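Local coordinates for protein formate dehydrogenase subunit beta (Desulfovibrio gigas, PDB 1H0H) that serves as the electron-transfer subunit of a periplasmic formate dehydrogenase, carrying three [4Fe-4S] clusters for the reversible two-electron oxidation of formate to carbon dioxide, at residues Thr9-Cys14 and Phe67-Cys72. Sequence-based numbering, arbitrary orientation.
Sequences TRCTAC and FFPDQC. With SF4 (iron/sulfur cluster), chain L; SF4 (iron/sulfur cluster), chain M; SF4 (iron/sulfur cluster), chain N.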
ATOM      1  N   THR B   9     -19.285  10.189  15.471  1.00 13.39           N
ATOM      2  CA  THR B   9     -18.152  11.085  15.295  1.00 13.35           C
ATOM      3  C   THR B   9     -16.853  10.304  15.062  1.00 14.31           C
ATOM      4  O   THR B   9     -15.851  10.887  14.688  1.00 14.14           O
ATOM      5  CB  THR B   9     -17.957  12.070  16.471  1.00 14.91           C
ATOM      6  OG1 THR B   9     -17.465  11.377  17.643  1.00 15.42           O
ATOM      7  CG2 THR B   9     -19.271  12.706  16.887  1.00 13.22           C
ATOM      8  N   ARG B  10     -16.870   8.999  15.319  1.00 14.35           N
ATOM      9  CA  ARG B  10     -15.677   8.189  15.081  1.00 15.06           C
ATOM     10  C   ARG B  10     -15.761   7.310  13.827  1.00 14.17           C
ATOM     11  O   ARG B  10     -14.790   6.632  13.497  1.00 16.35           O
ATOM     12  CB  ARG B  10     -15.361   7.298  16.289  1.00 14.40           C
ATOM     13  CG  ARG B  10     -15.151   8.046  17.588  1.00 14.08           C
ATOM     14  CD  ARG B  10     -14.787   7.141  18.735  1.00 15.43           C
ATOM     15  NE  ARG B  10     -13.467   6.544  18.573  1.00 17.02           N
ATOM     16  CZ  ARG B  10     -12.375   7.077  19.106  1.00 18.11           C
ATOM     17  NH1 ARG B  10     -12.497   8.204  19.798  1.00 16.09           N
ATOM     18  NH2 ARG B  10     -11.171   6.499  18.955  1.00 18.23           N
ATOM     19  N   CYS B  11     -16.888   7.319  13.130  1.00 13.89           N
ATOM     20  CA  CYS B  11     -17.071   6.452  11.952  1.00 15.04           C
ATOM     21  C   CYS B  11     -16.369   7.010  10.717  1.00 14.08           C
ATOM     22  O   CYS B  11     -16.512   8.178  10.377  1.00 13.59           O
ATOM     23  CB  CYS B  11     -18.582   6.275  11.683  1.00 16.13           C
ATOM     24  SG  CYS B  11     -19.045   5.361  10.190  1.00 18.69           S
ATOM     25  N   THR B  12     -15.617   6.174  10.027  1.00 14.88           N
ATOM     26  CA  THR B  12     -14.942   6.614   8.821  1.00 15.07           C
ATOM     27  C   THR B  12     -15.665   6.114   7.579  1.00 14.33           C
ATOM     28  O   THR B  12     -15.172   6.286   6.469  1.00 14.29           O
ATOM     29  CB  THR B  12     -13.503   6.113   8.808  1.00 15.63           C
ATOM     30  OG1 THR B  12     -13.512   4.708   9.086  1.00 15.80           O
ATOM     31  CG2 THR B  12     -12.698   6.749   9.934  1.00 16.85           C
ATOM     32  N   ALA B  13     -16.824   5.496   7.777  1.00 13.54           N
ATOM     33  CA  ALA B  13     -17.583   4.925   6.678  1.00 13.91           C
ATOM     34  C   ALA B  13     -16.726   3.896   5.909  1.00 14.82           C
ATOM     35  O   ALA B  13     -16.796   3.783   4.679  1.00 16.19           O
ATOM     36  CB  ALA B  13     -18.145   6.030   5.763  1.00 12.48           C
ATOM     37  N   CYS B  14     -15.922   3.139   6.662  1.00 12.77           N
ATOM     38  CA  CYS B  14     -15.079   2.092   6.072  1.00 14.18           C
ATOM     39  C   CYS B  14     -15.966   0.963   5.514  1.00 14.42           C
ATOM     40  O   CYS B  14     -15.525   0.126   4.731  1.00 14.12           O
ATOM     41  CB  CYS B  14     -14.108   1.556   7.143  1.00 14.38           C
ATOM     42  SG  CYS B  14     -14.759   0.405   8.352  1.00 18.60           S
ATOM     43  N   PHE B  67     -21.808  10.495   8.576  1.00 14.14           N
ATOM     44  CA  PHE B  67     -22.037   9.075   8.432  1.00 13.99           C
ATOM     45  C   PHE B  67     -22.941   8.537   9.551  1.00 13.89           C
ATOM     46  O   PHE B  67     -22.811   8.936  10.699  1.00 13.85           O
ATOM     47  CB  PHE B  67     -20.697   8.342   8.454  1.00 13.57           C
ATOM     48  CG  PHE B  67     -19.679   8.886   7.475  1.00 13.94           C
ATOM     49  CD1 PHE B  67     -20.035   9.181   6.174  1.00 13.33           C
ATOM     50  CD2 PHE B  67     -18.361   9.093   7.856  1.00 12.86           C
ATOM     51  CE1 PHE B  67     -19.103   9.690   5.277  1.00 15.92           C
ATOM     52  CE2 PHE B  67     -17.426   9.601   6.961  1.00 14.57           C
ATOM     53  CZ  PHE B  67     -17.789   9.879   5.660  1.00 14.01           C
ATOM     54  N   PHE B  68     -23.797   7.588   9.195  1.00 13.99           N
ATOM     55  CA  PHE B  68     -24.765   6.981  10.107  1.00 14.70           C
ATOM     56  C   PHE B  68     -24.925   5.500   9.759  1.00 14.21           C
ATOM     57  O   PHE B  68     -25.587   5.152   8.780  1.00 15.16           O
ATOM     58  CB  PHE B  68     -26.108   7.708   9.922  1.00 14.88           C
ATOM     59  CG  PHE B  68     -27.057   7.554  11.060  1.00 15.11           C
ATOM     60  CD1 PHE B  68     -26.976   8.393  12.172  1.00 15.56           C
ATOM     61  CD2 PHE B  68     -28.067   6.623  11.009  1.00 15.68           C
ATOM     62  CE1 PHE B  68     -27.893   8.262  13.249  1.00 16.16           C
ATOM     63  CE2 PHE B  68     -28.960   6.483  12.072  1.00 17.19           C
ATOM     64  CZ  PHE B  68     -28.875   7.303  13.185  1.00 15.43           C
ATOM     65  N   PRO B  69     -24.313   4.616  10.534  1.00 16.76           N
ATOM     66  CA  PRO B  69     -24.381   3.162  10.270  1.00 15.23           C
ATOM     67  C   PRO B  69     -25.685   2.601  10.847  1.00 16.56           C
ATOM     68  O   PRO B  69     -25.716   2.036  11.941  1.00 15.47           O
ATOM     69  CB  PRO B  69     -23.185   2.596  11.038  1.00 16.57           C
ATOM     70  CG  PRO B  69     -22.756   3.625  11.980  1.00 17.08           C
ATOM     71  CD  PRO B  69     -23.478   4.938  11.693  1.00 17.15           C
ATOM     72  N   ASP B  70     -26.736   2.726  10.047  1.00 16.14           N
ATOM     73  CA  ASP B  70     -28.102   2.469  10.447  1.00 16.18           C
ATOM     74  C   ASP B  70     -28.410   0.980  10.623  1.00 15.30           C
ATOM     75  O   ASP B  70     -27.843   0.131   9.944  1.00 15.27           O
ATOM     76  CB  ASP B  70     -29.006   3.112   9.392  1.00 17.26           C
ATOM     77  CG  ASP B  70     -30.343   3.475   9.916  1.00 16.43           C
ATOM     78  OD1 ASP B  70     -30.636   3.184  11.098  1.00 16.06           O
ATOM     79  OD2 ASP B  70     -31.181   4.041   9.193  1.00 17.86           O
ATOM     80  N   GLN B  71     -29.261   0.684  11.592  1.00 15.34           N
ATOM     81  CA  GLN B  71     -29.731  -0.657  11.878  1.00 15.85           C
ATOM     82  C   GLN B  71     -30.921  -0.481  12.837  1.00 15.78           C
ATOM     83  O   GLN B  71     -31.134   0.602  13.382  1.00 14.25           O
ATOM     84  CB  GLN B  71     -28.640  -1.495  12.567  1.00 16.10           C
ATOM     85  CG  GLN B  71     -28.268  -0.923  13.921  1.00 17.28           C
ATOM     86  CD  GLN B  71     -27.221  -1.741  14.709  1.00 18.57           C
ATOM     87  OE1 GLN B  71     -26.046  -1.374  14.758  1.00 18.57           O
ATOM     88  NE2 GLN B  71     -27.661  -2.823  15.348  1.00 19.59           N
ATOM     89  N   CYS B  72     -31.658  -1.564  13.066  1.00 15.87           N
ATOM     90  CA  CYS B  72     -32.765  -1.566  14.020  1.00 14.60           C
ATOM     91  C   CYS B  72     -32.298  -1.014  15.376  1.00 14.73           C
ATOM     92  O   CYS B  72     -31.184  -1.302  15.808  1.00 15.72           O
ATOM     93  CB  CYS B  72     -33.263  -2.985  14.217  1.00 14.05           C
ATOM     94  SG  CYS B  72     -34.414  -3.171  15.581  1.00 16.46           S
TER
HETATM   95 FE1  SF4 L1011     -17.201   1.369  12.298  1.00 19.56          FE
HETATM   96 FE2  SF4 L1011     -19.121   0.744  10.398  1.00 20.33          FE
HETATM   97 FE3  SF4 L1011     -18.251   3.348  10.661  1.00 19.44          FE
HETATM   98 FE4  SF4 L1011     -16.507   1.361   9.640  1.00 19.02          FE
HETATM   99  S1  SF4 L1011     -18.415   2.113   8.695  1.00 18.18           S
HETATM  100  S2  SF4 L1011     -16.031   3.041  11.204  1.00 19.36           S
HETATM  101  S3  SF4 L1011     -17.280  -0.452  10.856  1.00 20.77           S
HETATM  102  S4  SF4 L1011     -19.409   2.040  12.259  1.00 21.06           S
HETATM  103 FE1  SF4 M1012     -25.612  -8.121  14.043  1.00 19.53          FE
HETATM  104 FE2  SF4 M1012     -24.826  -5.520  13.631  1.00 18.29          FE
HETATM  105 FE3  SF4 M1012     -27.515  -6.163  13.804  1.00 18.26          FE
HETATM  106 FE4  SF4 M1012     -26.029  -6.904  11.606  1.00 17.37          FE
HETATM  107  S1  SF4 M1012     -26.479  -4.757  12.364  1.00 19.88           S
HETATM  108  S2  SF4 M1012     -27.518  -8.163  12.816  1.00 18.20           S
HETATM  109  S3  SF4 M1012     -24.025  -7.324  12.441  1.00 17.26           S
HETATM  110  S4  SF4 M1012     -26.058  -6.462  15.513  1.00 19.87           S
HETATM  111 FE1  SF4 N1013     -38.386  -0.380  14.289  1.00 17.36          FE
HETATM  112 FE2  SF4 N1013     -36.404  -2.063  15.208  1.00 17.49          FE
HETATM  113 FE3  SF4 N1013     -37.872  -0.379  17.002  1.00 17.77          FE
HETATM  114 FE4  SF4 N1013     -39.126  -2.517  15.777  1.00 17.28          FE
HETATM  115  S1  SF4 N1013     -37.385  -2.626  17.381  1.00 17.91           S
HETATM  116  S2  SF4 N1013     -39.967  -0.501  15.941  1.00 18.19           S
HETATM  117  S3  SF4 N1013     -38.032  -2.541  13.681  1.00 19.34           S
HETATM  118  S4  SF4 N1013     -36.364   0.271  15.281  1.00 17.78           S
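The methyl group of A13 sits squarely over the centre of the F67 ring, CB lying 3.5 Å from the ring centroid, a CH-pi contact. Alanine suits this place: a side chain of one methyl lets the ring lie close above the loop, while the CA of A13 packs against sulfide S1 of the chain L cluster. F67, offering the methyl a broad apolar face, holds CG anti to its own carbonyl carbon (chi1 -52°), so the ring reaches the cysteine loop and also meets C11 O at its edge, 3.3 Å from F67 CD2. C11 turns SG anti to its backbone N (chi1 175°), and this thiolate binds FE3 of that cluster at 2.2 Å. The same sulfur lies 3.8 Å from F67 CB and stands oblique to the ring, 60° off its normal, in a Cys sulfur-aromatic contact. A weak hydrogen bond from A13 N to C11 SG probably tempers the thiolate charge. C14 supplies a second ligand, SG to FE4. P69, central to an inverse gamma turn, lays CG 3.7 Å from sulfide S4, its ring an apolar, donor-free wall. Further along, Q71 NE2 approaches the chain M cluster and C72 SG ligates FE2 of the chain N cluster, so residues 67-72 border all three clusters. The ferredoxin-type cysteine loop, between strand 2-7 and helix 16-25, thus packs on strand 62-70, whose antiparallel partner 51-59 adds V52 and M54 against A13.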